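Local coordinates for oligopeptide-binding protein oppA (Lactococcus lactis, PDB 3DRF) that binds oligopeptides in a voluminous cavity between closing lobes and serves as the receptor of an ABC transporter for their uptake, at residues Asn549-Leu557 / Met562-Val570; Lys46-Ser54 / Leu208-Pro218. One frame throughout, in Å; residues are numbered along the deposited sequence.

Interaction 1: residues Asn549-Leu557 / Met562-Val570; sequences NKRVVGMTL and MNTWSEIGV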
loop_
_atom_site.group_PDB
_atom_site.type_symbol
_atom_site.label_atom_id
_atom_site.label_comp_id
_atom_site.label_asym_id
_atom_site.label_seq_id
_atom_site.Cartn_x
_atom_site.Cartn_y
_atom_site.Cartn_z
ATOM N N ASN A 549 -18.074 -19.173 -3.013
ATOM C CA ASN A 549 -18.889 -20.407 -3.130
ATOM C C ASN A 549 -20.334 -20.042 -2.842
ATOM O O ASN A 549 -20.632 -19.284 -1.983
ATOM C CB ASN A 549 -18.369 -21.461 -2.132
ATOM C CG ASN A 549 -19.094 -22.782 -2.227
ATOM O OD1 ASN A 549 -20.251 -22.887 -1.936
ATOM N ND2 ASN A 549 -18.360 -23.784 -2.585
ATOM N N LYS A 550 -21.241 -20.624 -3.618
ATOM C CA LYS A 550 -22.675 -20.346 -3.434
ATOM C C LYS A 550 -23.276 -20.712 -2.063
ATOM O O LYS A 550 -24.274 -20.220 -1.736
ATOM C CB LYS A 550 -23.523 -20.899 -4.615
ATOM C CG LYS A 550 -23.191 -20.194 -5.889
ATOM C CD LYS A 550 -24.099 -20.617 -7.027
ATOM C CE LYS A 550 -23.581 -20.189 -8.346
ATOM N NZ LYS A 550 -24.361 -20.802 -9.520
ATOM N N ARG A 551 -22.576 -21.510 -1.289
ATOM C CA ARG A 551 -23.040 -21.832 0.041
ATOM C C ARG A 551 -22.886 -20.634 1.025
ATOM O O ARG A 551 -23.532 -20.578 2.032
ATOM C CB ARG A 551 -22.345 -23.080 0.595
ATOM C CG ARG A 551 -20.951 -22.784 1.209
ATOM C CD ARG A 551 -20.371 -24.017 1.815
ATOM N NE ARG A 551 -19.173 -23.766 2.616
ATOM C CZ ARG A 551 -19.036 -24.066 3.898
ATOM N NH1 ARG A 551 -20.026 -24.561 4.589
ATOM N NH2 ARG A 551 -17.907 -23.788 4.509
ATOM N N VAL A 552 -22.034 -19.667 0.657
ATOM C CA VAL A 552 -21.746 -18.514 1.517
ATOM C C VAL A 552 -22.755 -17.393 1.356
ATOM O O VAL A 552 -23.033 -16.994 0.255
ATOM C CB VAL A 552 -20.316 -17.923 1.217
ATOM C CG1 VAL A 552 -20.008 -16.804 2.213
ATOM C CG2 VAL A 552 -19.241 -19.003 1.303
ATOM N N VAL A 553 -23.257 -16.862 2.441
ATOM C CA VAL A 553 -24.142 -15.748 2.390
ATOM C C VAL A 553 -23.486 -14.602 3.162
ATOM O O VAL A 553 -22.841 -14.817 4.110
ATOM C CB VAL A 553 -25.541 -16.075 3.007
ATOM C CG1 VAL A 553 -26.298 -17.132 2.187
ATOM C CG2 VAL A 553 -25.406 -16.556 4.407
ATOM N N GLY A 554 -23.678 -13.385 2.702
ATOM C CA GLY A 554 -23.195 -12.210 3.420
ATOM C C GLY A 554 -21.824 -11.676 3.009
ATOM O O GLY A 554 -21.380 -10.739 3.586
ATOM N N MET A 555 -21.159 -12.295 2.066
ATOM C CA MET A 555 -19.891 -11.762 1.593
ATOM C C MET A 555 -20.156 -10.605 0.596
ATOM O O MET A 555 -21.131 -10.626 -0.103
ATOM C CB MET A 555 -19.036 -12.840 0.958
ATOM C CG MET A 555 -17.725 -12.363 0.369
ATOM S SD MET A 555 -16.553 -11.603 1.561
ATOM C CE MET A 555 -15.354 -10.864 0.476
ATOM N N THR A 556 -19.260 -9.616 0.598
ATOM C CA THR A 556 -19.482 -8.441 -0.261
ATOM C C THR A 556 -18.168 -7.790 -0.574
ATOM O O THR A 556 -17.235 -7.902 0.161
ATOM C CB THR A 556 -20.418 -7.428 0.446
ATOM O OG1 THR A 556 -20.803 -6.416 -0.463
ATOM C CG2 THR A 556 -19.726 -6.747 1.653
ATOM N N LEU A 557 -18.129 -7.086 -1.689
ATOM C CA LEU A 557 -17.014 -6.201 -2.032
ATOM C C LEU A 557 -17.458 -4.723 -2.071
ATOM O O LEU A 557 -16.785 -3.874 -2.595
ATOM C CB LEU A 557 -16.311 -6.619 -3.331
ATOM C CG LEU A 557 -15.470 -7.897 -3.321
ATOM C CD1 LEU A 557 -14.773 -8.047 -4.675
ATOM C CD2 LEU A 557 -14.378 -7.855 -2.179
ATOM N N MET A 562 -19.433 -2.414 6.901
ATOM C CA MET A 562 -18.610 -2.362 8.133
ATOM C C MET A 562 -18.622 -3.628 9.009
ATOM O O MET A 562 -17.883 -3.727 9.910
ATOM C CB MET A 562 -19.017 -1.159 9.013
ATOM C CG MET A 562 -18.816 0.205 8.344
ATOM S SD MET A 562 -17.023 0.500 8.123
ATOM C CE MET A 562 -16.911 0.560 6.297
ATOM N N ASN A 563 -19.492 -4.565 8.700
ATOM C CA ASN A 563 -19.712 -5.741 9.556
ATOM C C ASN A 563 -19.702 -7.048 8.818
ATOM O O ASN A 563 -20.301 -7.992 9.242
ATOM C CB ASN A 563 -21.038 -5.600 10.253
ATOM C CG ASN A 563 -20.934 -4.832 11.488
ATOM O OD1 ASN A 563 -20.254 -5.220 12.399
ATOM N ND2 ASN A 563 -21.601 -3.726 11.526
ATOM N N THR A 564 -19.016 -7.076 7.705
ATOM C CA THR A 564 -18.962 -8.280 6.886
ATOM C C THR A 564 -18.599 -9.545 7.695
ATOM O O THR A 564 -19.207 -10.536 7.529
ATOM C CB THR A 564 -18.016 -8.101 5.724
ATOM O OG1 THR A 564 -18.475 -6.982 4.953
ATOM C CG2 THR A 564 -18.069 -9.322 4.795
ATOM N N TRP A 565 -17.553 -9.500 8.506
ATOM C CA TRP A 565 -17.119 -10.723 9.217
ATOM C C TRP A 565 -18.139 -11.226 10.241
ATOM O O TRP A 565 -18.156 -12.347 10.552
ATOM C CB TRP A 565 -15.737 -10.519 9.880
ATOM C CG TRP A 565 -14.679 -10.291 8.810
ATOM C CD1 TRP A 565 -13.982 -9.131 8.564
ATOM C CD2 TRP A 565 -14.275 -11.208 7.810
ATOM N NE1 TRP A 565 -13.157 -9.304 7.525
ATOM C CE2 TRP A 565 -13.323 -10.556 7.006
ATOM C CE3 TRP A 565 -14.594 -12.544 7.520
ATOM C CZ2 TRP A 565 -12.709 -11.189 5.946
ATOM C CZ3 TRP A 565 -13.972 -13.162 6.474
ATOM C CH2 TRP A 565 -13.031 -12.497 5.714
ATOM N N SER A 566 -18.982 -10.360 10.748
ATOM C CA SER A 566 -20.095 -10.770 11.614
ATOM C C SER A 566 -21.340 -11.209 10.856
ATOM O O SER A 566 -22.178 -11.899 11.417
ATOM C CB SER A 566 -20.467 -9.640 12.560
ATOM O OG SER A 566 -19.416 -9.393 13.459
ATOM N N GLU A 567 -21.463 -10.791 9.612
ATOM C CA GLU A 567 -22.619 -11.112 8.773
ATOM C C GLU A 567 -22.473 -12.371 7.942
ATOM O O GLU A 567 -23.454 -12.954 7.596
ATOM C CB GLU A 567 -22.974 -9.932 7.858
ATOM C CG GLU A 567 -23.540 -8.765 8.609
ATOM C CD GLU A 567 -23.541 -7.482 7.806
ATOM O OE1 GLU A 567 -22.902 -7.481 6.733
ATOM O OE2 GLU A 567 -24.119 -6.485 8.310
ATOM N N ILE A 568 -21.264 -12.777 7.615
ATOM C CA ILE A 568 -21.085 -13.926 6.768
ATOM C C ILE A 568 -21.523 -15.192 7.524
ATOM O O ILE A 568 -21.264 -15.389 8.689
ATOM C CB ILE A 568 -19.640 -14.083 6.295
ATOM C CG1 ILE A 568 -19.224 -13.011 5.299
ATOM C CG2 ILE A 568 -19.437 -15.471 5.679
ATOM C CD1 ILE A 568 -17.724 -12.992 5.063
ATOM N N GLY A 569 -22.181 -16.045 6.771
ATOM C CA GLY A 569 -22.592 -17.344 7.229
ATOM C C GLY A 569 -22.662 -18.317 6.091
ATOM O O GLY A 569 -22.318 -17.985 4.973
ATOM N N VAL A 570 -22.924 -19.579 6.424
ATOM C CA VAL A 570 -23.082 -20.620 5.422
ATOM C C VAL A 570 -24.547 -21.034 5.346
ATOM O O VAL A 570 -25.065 -21.345 4.275
ATOM C CB VAL A 570 -22.243 -21.849 5.761
ATOM C CG1 VAL A 570 -20.756 -21.528 5.653
ATOM C CG2 VAL A 570 -22.591 -22.352 7.146
HETATM O O HOH W 1 -23.113 -8.579 4.352
HETATM O O HOH W 2 -16.562 -6.551 2.762
#
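Val-553 and Gly-569 trade two backbone hydrogen bonds, Val-553 N to Gly-569 O at 2.9 Å and Gly-569 N to Val-553 O at 3.0 Å, both nearly straight. On the packed side of this pair, Ile-568 sends out two branches. Its CG2, anti to the backbone N, reaches Val-552 CG1 at 3.8 Å, while CD1, at the end of the other branch, lies 3.9 Å from Met-555 SD. The Met-555 chain, bent at chi2 (61°), runs alongside Ile-568 and also touches Leu-295 of strand 292-307. The pattern is a single antiparallel bridge, a hydrogen-bonded pair, by which the last modelled residues, following the short helix 564-567, return alongside the loop after strand 536-549. On the solvent side, from Gly-554 O to Thr-556, two waters bridge part of the gap. One molecule donates to Gly-554 O and to Glu-567 OE1, the latter at 2.6 Å; a second donates to Thr-556 O and is hydrogen-bonded to Thr-564 OG1. Thr-556 CG2 reaches Thr-564 OG1 at 3.5 Å, and the Thr-564 methyl lies near Gly-554 O. Val-553, likewise on the exposed side, rests CG2 against Gly-569 O at 3.4 Å.

Interaction 2: residues Lys46-Ser54 / Leu208-Pro218; sequences KAQWLSGLS and LASSPKTTTKP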
loop_
_atom_site.group_PDB
_atom_site.type_symbol
_atom_site.label_atom_id
_atom_site.label_comp_id
_atom_site.label_asym_id
_atom_site.label_seq_id
_atom_site.Cartn_x
_atom_site.Cartn_y
_atom_site.Cartn_z
ATOM N N LYS A 46 3.669 -13.127 5.958
ATOM C CA LYS A 46 4.487 -12.437 6.975
ATOM C C LYS A 46 3.514 -11.912 8.020
ATOM O O LYS A 46 3.002 -10.833 7.932
ATOM C CB LYS A 46 5.283 -11.289 6.356
ATOM C CG LYS A 46 6.366 -11.756 5.469
ATOM C CD LYS A 46 7.090 -10.570 4.896
ATOM C CE LYS A 46 7.614 -9.542 5.979
ATOM N NZ LYS A 46 8.577 -10.140 6.824
ATOM N N ALA A 47 3.248 -12.737 9.017
ATOM C CA ALA A 47 2.342 -12.334 10.116
ATOM C C ALA A 47 2.956 -11.167 10.903
ATOM O O ALA A 47 3.995 -11.268 11.389
ATOM C CB ALA A 47 2.060 -13.477 11.084
ATOM N N GLN A 48 2.232 -10.069 10.912
ATOM C CA GLN A 48 2.604 -8.860 11.720
ATOM C C GLN A 48 1.316 -8.131 12.045
ATOM O O GLN A 48 0.693 -7.551 11.198
ATOM C CB GLN A 48 3.573 -7.947 10.943
ATOM C CG GLN A 48 3.974 -6.669 11.761
ATOM C CD GLN A 48 4.255 -7.006 13.242
ATOM O OE1 GLN A 48 3.540 -6.637 14.097
ATOM N NE2 GLN A 48 5.356 -7.691 13.481
ATOM N N TRP A 49 0.917 -8.213 13.307
ATOM C CA TRP A 49 -0.407 -7.716 13.704
ATOM C C TRP A 49 -0.442 -6.228 14.018
ATOM O O TRP A 49 -1.478 -5.652 14.156
ATOM C CB TRP A 49 -0.928 -8.569 14.913
ATOM C CG TRP A 49 -1.213 -10.040 14.469
ATOM C CD1 TRP A 49 -0.337 -11.059 14.467
ATOM C CD2 TRP A 49 -2.438 -10.537 13.918
ATOM N NE1 TRP A 49 -0.956 -12.187 13.973
ATOM C CE2 TRP A 49 -2.246 -11.893 13.641
ATOM C CE3 TRP A 49 -3.708 -9.961 13.657
ATOM C CZ2 TRP A 49 -3.269 -12.717 13.114
ATOM C CZ3 TRP A 49 -4.702 -10.772 13.099
ATOM C CH2 TRP A 49 -4.465 -12.145 12.833
ATOM N N LEU A 50 0.744 -5.632 14.088
ATOM C CA LEU A 50 0.861 -4.160 14.297
ATOM C C LEU A 50 0.992 -3.461 12.953
ATOM O O LEU A 50 1.875 -3.701 12.210
ATOM C CB LEU A 50 2.102 -3.813 15.160
ATOM C CG LEU A 50 2.173 -4.423 16.579
ATOM C CD1 LEU A 50 3.392 -3.860 17.305
ATOM C CD2 LEU A 50 0.861 -4.137 17.409
ATOM N N SER A 51 -0.027 -2.621 12.693
ATOM C CA SER A 51 -0.079 -1.893 11.418
ATOM C C SER A 51 1.223 -1.173 11.109
ATOM O O SER A 51 1.729 -1.242 9.987
ATOM C CB SER A 51 -1.241 -0.896 11.430
ATOM O OG SER A 51 -1.414 -0.248 10.189
ATOM N N GLY A 52 1.799 -0.503 12.096
ATOM C CA GLY A 52 2.965 0.330 11.870
ATOM C C GLY A 52 4.159 -0.463 11.379
ATOM O O GLY A 52 5.053 0.078 10.728
ATOM N N LEU A 53 4.235 -1.754 11.705
ATOM C CA LEU A 53 5.395 -2.577 11.349
ATOM C C LEU A 53 5.149 -3.501 10.126
ATOM O O LEU A 53 5.987 -4.269 9.779
ATOM C CB LEU A 53 5.761 -3.476 12.549
ATOM C CG LEU A 53 6.015 -2.703 13.890
ATOM C CD1 LEU A 53 6.555 -3.670 14.987
ATOM C CD2 LEU A 53 7.020 -1.517 13.716
ATOM N N SER A 54 3.958 -3.442 9.553
ATOM C CA SER A 54 3.556 -4.328 8.448
ATOM C C SER A 54 3.440 -3.503 7.175
ATOM O O SER A 54 2.752 -2.559 7.162
ATOM C CB SER A 54 2.185 -4.910 8.824
ATOM O OG SER A 54 1.647 -5.685 7.740
ATOM N N LEU A 208 10.597 -6.271 18.676
ATOM C CA LEU A 208 9.122 -6.298 18.644
ATOM C C LEU A 208 8.520 -6.939 17.397
ATOM O O LEU A 208 7.632 -7.695 17.506
ATOM C CB LEU A 208 8.545 -4.883 18.864
ATOM C CG LEU A 208 6.996 -4.839 19.002
ATOM C CD1 LEU A 208 6.501 -5.655 20.223
ATOM C CD2 LEU A 208 6.528 -3.356 19.113
ATOM N N ALA A 209 9.091 -6.658 16.245
ATOM C CA ALA A 209 8.547 -7.198 14.976
ATOM C C ALA A 209 8.673 -8.711 14.904
ATOM O O ALA A 209 7.885 -9.337 14.234
ATOM C CB ALA A 209 9.282 -6.554 13.788
ATOM N N SER A 210 9.715 -9.260 15.526
ATOM C CA SER A 210 9.939 -10.714 15.490
ATOM C C SER A 210 9.453 -11.437 16.751
ATOM O O SER A 210 9.653 -12.647 16.893
ATOM C CB SER A 210 11.425 -11.015 15.279
ATOM O OG SER A 210 12.198 -10.528 16.360
ATOM N N SER A 211 8.846 -10.706 17.664
ATOM C CA SER A 211 8.327 -11.331 18.877
ATOM C C SER A 211 7.078 -12.209 18.566
ATOM O O SER A 211 6.272 -11.838 17.760
ATOM C CB SER A 211 7.910 -10.224 19.894
ATOM O OG SER A 211 7.210 -10.788 21.035
ATOM N N PRO A 212 6.894 -13.320 19.290
ATOM C CA PRO A 212 5.634 -14.069 19.160
ATOM C C PRO A 212 4.426 -13.147 19.442
ATOM O O PRO A 212 3.406 -13.302 18.881
ATOM C CB PRO A 212 5.753 -15.141 20.262
ATOM C CG PRO A 212 7.252 -15.395 20.382
ATOM C CD PRO A 212 7.861 -14.005 20.193
ATOM N N LYS A 213 4.611 -12.128 20.278
ATOM C CA LYS A 213 3.487 -11.294 20.681
ATOM C C LYS A 213 2.947 -10.375 19.563
ATOM O O LYS A 213 1.929 -9.804 19.711
ATOM C CB LYS A 213 3.913 -10.451 21.891
ATOM C CG LYS A 213 4.055 -11.285 23.215
ATOM C CD LYS A 213 4.279 -10.369 24.458
ATOM C CE LYS A 213 4.119 -11.180 25.662
ATOM N NZ LYS A 213 4.151 -10.161 26.773
ATOM N N THR A 214 3.651 -10.266 18.443
ATOM C CA THR A 214 3.124 -9.499 17.282
ATOM C C THR A 214 2.979 -10.363 16.039
ATOM O O THR A 214 2.701 -9.863 15.015
ATOM C CB THR A 214 4.034 -8.277 16.913
ATOM O OG1 THR A 214 5.270 -8.747 16.340
ATOM C CG2 THR A 214 4.244 -7.303 18.151
ATOM N N THR A 215 3.174 -11.667 16.175
ATOM C CA THR A 215 3.249 -12.599 14.995
ATOM C C THR A 215 2.321 -13.809 15.201
ATOM O O THR A 215 1.306 -13.889 14.592
ATOM C CB THR A 215 4.722 -13.014 14.712
ATOM O OG1 THR A 215 5.282 -13.619 15.891
ATOM C CG2 THR A 215 5.597 -11.769 14.387
ATOM N N THR A 216 2.689 -14.710 16.098
ATOM C CA THR A 216 1.929 -15.962 16.341
ATOM C C THR A 216 0.968 -15.875 17.494
ATOM O O THR A 216 0.028 -16.608 17.519
ATOM C CB THR A 216 2.898 -17.116 16.592
ATOM O OG1 THR A 216 3.837 -16.692 17.570
ATOM C CG2 THR A 216 3.648 -17.500 15.269
ATOM N N LYS A 217 1.165 -14.928 18.383
ATOM C CA LYS A 217 0.436 -14.870 19.664
ATOM C C LYS A 217 0.075 -13.414 20.032
ATOM O O LYS A 217 0.438 -12.952 21.041
ATOM C CB LYS A 217 1.300 -15.477 20.828
ATOM C CG LYS A 217 1.539 -17.034 20.725
ATOM C CD LYS A 217 2.202 -17.602 22.013
ATOM C CE LYS A 217 3.708 -17.197 22.363
ATOM N NZ LYS A 217 4.470 -17.810 23.562
ATOM N N PRO A 218 -0.636 -12.732 19.109
ATOM C CA PRO A 218 -1.008 -11.335 19.360
ATOM C C PRO A 218 -2.256 -11.174 20.220
ATOM O O PRO A 218 -2.920 -12.132 20.417
ATOM C CB PRO A 218 -1.288 -10.826 17.929
ATOM C CG PRO A 218 -2.010 -12.049 17.280
ATOM C CD PRO A 218 -1.233 -13.248 17.847
#
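A CH-pi contact between Pro-218 and the indole of Trp-49 helps to join two irregular loops of this family 5 solute-binding protein, one following strand 34-40 and the other leading into strand 224-230 of the same five-stranded sheet. Pro-218 CG sits over the five-membered ring, 3.4 Å from its centroid and only 8° off the normal. The same indole is gripped at its edge: NE1 donates to Thr-215 O at 2.9 Å, with the oxygen close to the ring plane but the N-H bent to 132°. A third hold comes from the backbone, where Trp-49 N bonds to Thr-214 O at 3.0 Å. Phe-59 meets the indole edge-to-face, and Ile-235 and Tyr-237 of strand 234-239 pack against it. A leucine at Trp-49 would probably leave Thr-215 O without this donor and Pro-218 without a flat surface to lie on.

One residue earlier, Gln-48 works as a two-ended clamp. With CG anti to the backbone N (chi1 180°) and the chain bent at chi2, the amide turns back along its own loop, where OE1 accepts from Leu-50 N through an in-plane lone pair. This bond probably helps set the amide's rotation, with NE2 donating to Thr-214 OG1, which lies near the amide plane. That hydroxyl in turn donates to Leu-208 O, so a short chain of hydrogen bonds continues from Gln-48 into the second loop. Further along, the polar contacts yield to an apolar cluster continued by Leu-200 of helix 197-200: Leu-208 CD2 lies 3.7 Å from Leu-50 CD1 and 4.1 Å from Leu-53 CD1, and the Thr-214 and Leu-50 side chains cross at about a right angle, CG2 of Thr-214 lying 3.6 Å from CD1 of Leu-50.

From the N terminus, the chain runs through strand 34-40 into residues 46-54, then makes an excursion of 153 residues that includes the antiparallel sheet of strands 87-92, 97-102, 160-161 and 170-174. Interaction 2 closes that long loop when 208-218 arrives, just ahead of strand 224-230. Some 330 residues later, strand 536-549 delivers 549-557, and interaction 1 closes a far shorter loop, with four residues between its segments, at the end of the model. The two follow in series, neither nesting nor crossing. Their centres lie about 27 Å apart, yet both adjoin the five-stranded sheet: interaction 2 through its loops, interaction 1 through the salt bridge of Arg-551 with Asp-273, next to strand 274-276.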